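PDB 6DDN: probable sulfate-binding lipoprotein SubI from Mycobacterium tuberculosis, which probably binds sulfate outside the cell membrane and serves as the solute-binding component of a sulfate uptake system. Local coordinates for residues K152-R155 against L161-G164; E166-S171 against T222-Q227. All coordinates share one frame; numbering follows the deposited sequence.

Interaction 1 (K152-R155 against L161-G164); sequences KNIR and LRPG
Lys152 gives Arg162 its main foothold through the backbone: the carbonyl O accepts Arg162 NH2 at 2.6 Å, lying close to the guanidinium plane while the donor lies in the carbonyl plane. Arg162 NH1 makes a weak, bent bond of 3.2 Å to the same Lys152 O, which thus accepts from both terminal nitrogens. The ammonium of Lys152 stays apart, NZ 6.6 Å from Arg162 NH2, and its side chain runs instead to a bound sulfate ion, probably from the crystallisation liquor. At Asn153 the next carbonyl O takes Arg162 NH1 at 3.1 Å; the oxygen is almost exactly in the guanidinium plane, but the donor stands well above the carbonyl plane. The Asn153 side chain turns back on its own segment, where OD1 receives Arg155 NE in a nearly straight bond of 3.2 Å. Ile154 adds the apolar element: its CD1 reaches over one face of the Arg162 guanidinium, 3.9 Å from NH1. A bend at chi3 (52°) in the otherwise extended Arg162 chain swings the guanidinium edge onto the two carbonyls. Asp159 forms a salt bridge with Arg162 NH1 and accepts the backbone N of Arg155, which ties both sides together. A guanidinium gripping two successive backbone carbonyls while paired with Asp159 cross-braces the loop between strands 138-147 and 167-168, at the periphery of the solute-binding protein fold.

Interaction 2 (E166-S171 against T222-Q227); sequences EVITPS and TDVFVQ
Ile168 holds CG1 beside its backbone N (chi1 -54°) and CG2 anti to that nitrogen, a fork that offers one branch to each of two consecutive residues of helix 218-227. On the helix, Phe225 carries CG anti to its own backbone N (chi1 180°), which lays the ring alongside Ile168, its CD1 edge facing that side chain. From Val224 it is the CG1 methyl that faces the strand. CG1 of Ile168 meets the ring of Phe225 at its rim, 3.9 Å from CD1 and near the ring plane, so the aliphatic carbon abuts an edge and not a face. CG2 of Ile168 meets Val224 CG1 at 4.0 Å. All three residues direct their CB toward the opposing segment, and the backbones come nearest at Ile168 and Phe225, whose CA atoms are 6.9 Å apart. Val167 points away from the helix, onto Val232 and Ile234 of the parallel neighbouring strand 232-236, whereas Ile168 and Phe225 both touch Leu233 of that strand. Phe225 also takes part in a cation-pi contact with Arg147, and its carbonyl O accepts a hydrogen bond from the same arginine. A helix laid against a strand of the mixed sheet in this way is alpha/beta packing, consistent with a lobe of a type 2 periplasmic binding protein. No hydrogen bond joins the two segments themselves. The contact is therefore purely apolar: helix and strand are held by van der Waals fit and the burial of Ile168 and Phe225.

In the fold
The two contacts follow one another along the chain, with centres 15 Å apart, and interaction 1 ends just before strand 167-168 of interaction 2 begins. Interaction 1 lies in the periphery, its centre about 24 Å from the centre of the chain, and joins two parts of a single loop; its chemistry is polar, a guanidinium bound by backbone oxygens and by the carboxylate of Asp159. Interaction 2 is buried, about 16 Å from that centre, and brings together a strand and a helix distant in sequence through hydrocarbon alone. Asp231 lies close to both: Lys152 touches it, and Glu166 hydrogen-bonds to it, so the loop and the start of the strand share a neighbour.

Interaction 1 (K152-R155 against L161-G164)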
ATOM      1  N   LYS A 152     -19.939  -0.026  16.271  1.00 55.74           N
ATOM      2  CA  LYS A 152     -19.219  -0.428  17.468  1.00 57.29           C
ATOM      3  C   LYS A 152     -18.265   0.648  17.969  1.00 52.06           C
ATOM      4  O   LYS A 152     -17.516   0.400  18.918  1.00 52.66           O
ATOM      5  CB  LYS A 152     -18.469  -1.731  17.209  1.00 57.64           C
ATOM      6  CG  LYS A 152     -19.393  -2.930  17.173  1.00 59.87           C
ATOM      7  CD  LYS A 152     -18.775  -4.104  16.454  1.00 60.09           C
ATOM      8  CE  LYS A 152     -19.769  -5.242  16.367  1.00 60.10           C
ATOM      9  NZ  LYS A 152     -20.335  -5.581  17.705  1.00 61.98           N
ATOM     10  N   ASN A 153     -18.280   1.831  17.353  1.00 44.49           N
ATOM     11  CA  ASN A 153     -17.556   2.999  17.850  1.00 47.96           C
ATOM     12  C   ASN A 153     -16.057   2.711  17.964  1.00 52.24           C
ATOM     13  O   ASN A 153     -15.460   2.767  19.041  1.00 55.25           O
ATOM     14  CB  ASN A 153     -18.141   3.459  19.191  1.00 51.06           C
ATOM     15  CG  ASN A 153     -17.590   4.792  19.644  1.00 50.33           C
ATOM     16  OD1 ASN A 153     -17.404   5.705  18.839  1.00 51.73           O
ATOM     17  ND2 ASN A 153     -17.325   4.912  20.939  1.00 48.57           N
ATOM     18  N   ILE A 154     -15.459   2.390  16.822  1.00 50.38           N
ATOM     19  CA  ILE A 154     -14.026   2.129  16.742  1.00 50.35           C
ATOM     20  C   ILE A 154     -13.323   3.432  16.384  1.00 55.13           C
ATOM     21  O   ILE A 154     -13.594   4.022  15.331  1.00 58.99           O
ATOM     22  CB  ILE A 154     -13.717   1.031  15.712  1.00 47.66           C
ATOM     23  CG1 ILE A 154     -14.644  -0.168  15.915  1.00 50.67           C
ATOM     24  CG2 ILE A 154     -12.264   0.608  15.808  1.00 46.83           C
ATOM     25  CD1 ILE A 154     -14.378  -0.935  17.192  1.00 54.11           C
ATOM     26  N   ARG A 155     -12.425   3.886  17.260  1.00 58.57           N
ATOM     27  CA  ARG A 155     -11.713   5.143  17.051  1.00 57.07           C
ATOM     28  C   ARG A 155     -10.205   5.058  17.235  1.00 52.77           C
ATOM     29  O   ARG A 155      -9.503   5.972  16.784  1.00 52.56           O
ATOM     30  CB  ARG A 155     -12.249   6.234  17.994  1.00 58.53           C
ATOM     31  CG  ARG A 155     -13.759   6.421  17.983  1.00 61.15           C
ATOM     32  CD  ARG A 155     -14.224   7.319  16.846  1.00 69.48           C
ATOM     33  NE  ARG A 155     -15.666   7.210  16.639  1.00 78.09           N
ATOM     34  CZ  ARG A 155     -16.304   7.618  15.546  1.00 81.03           C
ATOM     35  NH1 ARG A 155     -15.630   8.170  14.545  1.00 84.24           N
ATOM     36  NH2 ARG A 155     -17.619   7.476  15.452  1.00 78.40           N
ATOM     37  N   LEU A 161      -8.737  -4.211  20.702  1.00 49.53           N
ATOM     38  CA  LEU A 161      -8.585  -5.206  21.753  1.00 45.95           C
ATOM     39  C   LEU A 161      -9.822  -5.321  22.630  1.00 46.27           C
ATOM     40  O   LEU A 161      -9.748  -5.904  23.716  1.00 54.49           O
ATOM     41  CB  LEU A 161      -7.369  -4.876  22.621  1.00 47.57           C
ATOM     42  CG  LEU A 161      -6.005  -4.922  21.940  1.00 49.91           C
ATOM     43  CD1 LEU A 161      -4.899  -4.733  22.964  1.00 52.81           C
ATOM     44  CD2 LEU A 161      -5.837  -6.234  21.201  1.00 52.13           C
ATOM     45  N   ARG A 162     -10.947  -4.774  22.196  1.00 45.29           N
ATOM     46  CA  ARG A 162     -12.149  -4.881  23.000  1.00 49.19           C
ATOM     47  C   ARG A 162     -12.767  -6.271  22.847  1.00 52.44           C
ATOM     48  O   ARG A 162     -12.579  -6.930  21.821  1.00 55.03           O
ATOM     49  CB  ARG A 162     -13.153  -3.807  22.599  1.00 49.81           C
ATOM     50  CG  ARG A 162     -12.963  -2.499  23.351  1.00 50.91           C
ATOM     51  CD  ARG A 162     -13.515  -1.323  22.568  1.00 48.27           C
ATOM     52  NE  ARG A 162     -14.896  -1.553  22.158  1.00 45.89           N
ATOM     53  CZ  ARG A 162     -15.573  -0.760  21.336  1.00 46.71           C
ATOM     54  NH1 ARG A 162     -14.997   0.323  20.831  1.00 48.50           N
ATOM     55  NH2 ARG A 162     -16.825  -1.052  21.016  1.00 48.65           N
ATOM     56  N   PRO A 163     -13.491  -6.740  23.862  1.00 54.00           N
ATOM     57  CA  PRO A 163     -14.034  -8.105  23.814  1.00 53.86           C
ATOM     58  C   PRO A 163     -14.966  -8.298  22.627  1.00 54.71           C
ATOM     59  O   PRO A 163     -15.905  -7.528  22.419  1.00 56.20           O
ATOM     60  CB  PRO A 163     -14.786  -8.235  25.144  1.00 58.14           C
ATOM     61  CG  PRO A 163     -14.179  -7.209  26.035  1.00 61.03           C
ATOM     62  CD  PRO A 163     -13.756  -6.079  25.152  1.00 56.75           C
ATOM     63  N   GLY A 164     -14.696  -9.342  21.847  1.00 53.57           N
ATOM     64  CA  GLY A 164     -15.554  -9.717  20.745  1.00 52.69           C
ATOM     65  C   GLY A 164     -15.279  -9.020  19.431  1.00 51.70           C
ATOM     66  O   GLY A 164     -15.927  -9.350  18.430  1.00 58.32           O
TER

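Interaction 2 (E166-S171 against T222-Q227)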
ATOM      1  N   GLU A 166     -13.520  -8.605  16.127  1.00 50.70           N
ATOM      2  CA  GLU A 166     -12.680  -9.345  15.198  1.00 50.02           C
ATOM      3  C   GLU A 166     -12.057  -8.379  14.204  1.00 49.23           C
ATOM      4  O   GLU A 166     -12.764  -7.590  13.568  1.00 46.30           O
ATOM      5  CB  GLU A 166     -13.458 -10.423  14.443  1.00 52.74           C
ATOM      6  CG  GLU A 166     -12.583 -11.132  13.415  1.00 52.56           C
ATOM      7  CD  GLU A 166     -13.353 -12.045  12.487  1.00 59.04           C
ATOM      8  OE1 GLU A 166     -14.602 -12.052  12.545  1.00 60.08           O
ATOM      9  OE2 GLU A 166     -12.701 -12.760  11.696  1.00 62.44           O
ATOM     10  N   VAL A 167     -10.739  -8.452  14.071  1.00 50.09           N
ATOM     11  CA  VAL A 167      -9.987  -7.615  13.150  1.00 49.72           C
ATOM     12  C   VAL A 167      -9.721  -8.413  11.883  1.00 46.60           C
ATOM     13  O   VAL A 167      -9.294  -9.573  11.947  1.00 45.51           O
ATOM     14  CB  VAL A 167      -8.672  -7.135  13.784  1.00 49.39           C
ATOM     15  CG1 VAL A 167      -7.779  -6.499  12.733  1.00 46.60           C
ATOM     16  CG2 VAL A 167      -8.959  -6.165  14.919  1.00 48.41           C
ATOM     17  N   ILE A 168      -9.984  -7.801  10.732  1.00 43.43           N
ATOM     18  CA  ILE A 168      -9.661  -8.383   9.438  1.00 44.94           C
ATOM     19  C   ILE A 168      -8.374  -7.739   8.947  1.00 48.09           C
ATOM     20  O   ILE A 168      -8.309  -6.515   8.773  1.00 50.37           O
ATOM     21  CB  ILE A 168     -10.801  -8.186   8.428  1.00 47.30           C
ATOM     22  CG1 ILE A 168     -12.112  -8.728   8.995  1.00 47.74           C
ATOM     23  CG2 ILE A 168     -10.469  -8.870   7.114  1.00 48.50           C
ATOM     24  CD1 ILE A 168     -12.039 -10.179   9.417  1.00 50.66           C
ATOM     25  N   THR A 169      -7.344  -8.560   8.733  1.00 51.67           N
ATOM     26  CA  THR A 169      -6.062  -8.103   8.217  1.00 46.92           C
ATOM     27  C   THR A 169      -5.395  -9.276   7.511  1.00 47.74           C
ATOM     28  O   THR A 169      -5.499 -10.417   7.987  1.00 48.37           O
ATOM     29  CB  THR A 169      -5.153  -7.556   9.326  1.00 43.22           C
ATOM     30  OG1 THR A 169      -3.885  -7.179   8.775  1.00 47.51           O
ATOM     31  CG2 THR A 169      -4.945  -8.591  10.422  1.00 43.79           C
ATOM     32  N   PRO A 170      -4.725  -9.040   6.380  1.00 46.17           N
ATOM     33  CA  PRO A 170      -4.159 -10.160   5.613  1.00 52.52           C
ATOM     34  C   PRO A 170      -2.927 -10.783   6.253  1.00 50.72           C
ATOM     35  O   PRO A 170      -2.532 -10.422   7.367  1.00 48.50           O
ATOM     36  CB  PRO A 170      -3.822  -9.520   4.261  1.00 50.44           C
ATOM     37  CG  PRO A 170      -3.625  -8.084   4.567  1.00 45.90           C
ATOM     38  CD  PRO A 170      -4.592  -7.760   5.667  1.00 44.78           C
ATOM     39  N   SER A 171      -2.314 -11.729   5.540  1.00 52.70           N
ATOM     40  CA  SER A 171      -1.164 -12.505   5.993  1.00 56.56           C
ATOM     41  C   SER A 171       0.132 -11.822   5.572  1.00 56.84           C
ATOM     42  O   SER A 171       0.266 -11.429   4.407  1.00 57.58           O
ATOM     43  CB  SER A 171      -1.209 -13.913   5.417  1.00 62.50           C
ATOM     44  OG  SER A 171      -0.208 -14.733   5.994  1.00 67.30           O
ATOM     45  N   THR A 222     -10.467  -6.987   1.962  1.00 51.07           N
ATOM     46  CA  THR A 222     -11.613  -6.110   1.743  1.00 49.03           C
ATOM     47  C   THR A 222     -12.841  -6.907   1.327  1.00 52.57           C
ATOM     48  O   THR A 222     -13.962  -6.605   1.754  1.00 53.00           O
ATOM     49  CB  THR A 222     -11.283  -5.061   0.677  1.00 47.38           C
ATOM     50  OG1 THR A 222     -10.000  -4.486   0.944  1.00 53.06           O
ATOM     51  CG2 THR A 222     -12.338  -3.964   0.665  1.00 43.01           C
ATOM     52  N   ASP A 223     -12.648  -7.928   0.488  1.00 54.95           N
ATOM     53  CA  ASP A 223     -13.769  -8.717  -0.009  1.00 52.73           C
ATOM     54  C   ASP A 223     -14.487  -9.437   1.127  1.00 52.17           C
ATOM     55  O   ASP A 223     -15.704  -9.298   1.296  1.00 47.79           O
ATOM     56  CB  ASP A 223     -13.275  -9.720  -1.052  1.00 56.18           C
ATOM     57  CG  ASP A 223     -12.748  -9.046  -2.307  1.00 58.74           C
ATOM     58  OD1 ASP A 223     -13.043  -7.849  -2.511  1.00 55.03           O
ATOM     59  OD2 ASP A 223     -12.038  -9.715  -3.092  1.00 61.48           O
ATOM     60  N   VAL A 224     -13.743 -10.210   1.922  1.00 58.66           N
ATOM     61  CA  VAL A 224     -14.366 -10.977   2.995  1.00 55.79           C
ATOM     62  C   VAL A 224     -14.948 -10.053   4.057  1.00 50.23           C
ATOM     63  O   VAL A 224     -15.903 -10.422   4.751  1.00 51.52           O
ATOM     64  CB  VAL A 224     -13.360 -11.978   3.595  1.00 56.19           C
ATOM     65  CG1 VAL A 224     -12.429 -11.291   4.584  1.00 54.72           C
ATOM     66  CG2 VAL A 224     -14.098 -13.135   4.258  1.00 60.05           C
ATOM     67  N   PHE A 225     -14.406  -8.842   4.198  1.00 47.05           N
ATOM     68  CA  PHE A 225     -14.993  -7.895   5.139  1.00 48.55           C
ATOM     69  C   PHE A 225     -16.311  -7.346   4.608  1.00 49.14           C
ATOM     70  O   PHE A 225     -17.270  -7.175   5.370  1.00 49.17           O
ATOM     71  CB  PHE A 225     -14.016  -6.757   5.435  1.00 45.97           C
ATOM     72  CG  PHE A 225     -14.556  -5.735   6.395  1.00 42.38           C
ATOM     73  CD1 PHE A 225     -14.447  -5.925   7.763  1.00 44.25           C
ATOM     74  CD2 PHE A 225     -15.180  -4.587   5.929  1.00 38.70           C
ATOM     75  CE1 PHE A 225     -14.948  -4.991   8.647  1.00 46.85           C
ATOM     76  CE2 PHE A 225     -15.684  -3.651   6.807  1.00 37.70           C
ATOM     77  CZ  PHE A 225     -15.569  -3.852   8.167  1.00 49.90           C
ATOM     78  N   VAL A 226     -16.372  -7.064   3.305  1.00 49.04           N
ATOM     79  CA  VAL A 226     -17.605  -6.560   2.705  1.00 48.44           C
ATOM     80  C   VAL A 226     -18.715  -7.597   2.824  1.00 50.60           C
ATOM     81  O   VAL A 226     -19.866  -7.262   3.129  1.00 51.09           O
ATOM     82  CB  VAL A 226     -17.355  -6.153   1.240  1.00 48.55           C
ATOM     83  CG1 VAL A 226     -18.628  -6.283   0.420  1.00 48.09           C
ATOM     84  CG2 VAL A 226     -16.816  -4.730   1.172  1.00 47.81           C
ATOM     85  N   GLN A 227     -18.386  -8.873   2.605  1.00 50.52           N
ATOM     86  CA  GLN A 227     -19.392  -9.921   2.728  1.00 55.05           C
ATOM     87  C   GLN A 227     -19.884 -10.104   4.159  1.00 57.72           C
ATOM     88  O   GLN A 227     -20.937 -10.716   4.351  1.00 63.54           O
ATOM     89  CB  GLN A 227     -18.857 -11.249   2.190  1.00 63.25           C
ATOM     90  CG  GLN A 227     -19.097 -11.451   0.697  1.00 72.76           C
ATOM     91  CD  GLN A 227     -20.467 -12.047   0.390  1.00 84.99           C
ATOM     92  OE1 GLN A 227     -20.571 -13.202  -0.023  1.00 98.68           O
ATOM     93  NE2 GLN A 227     -21.523 -11.253   0.573  1.00 80.53           N
TER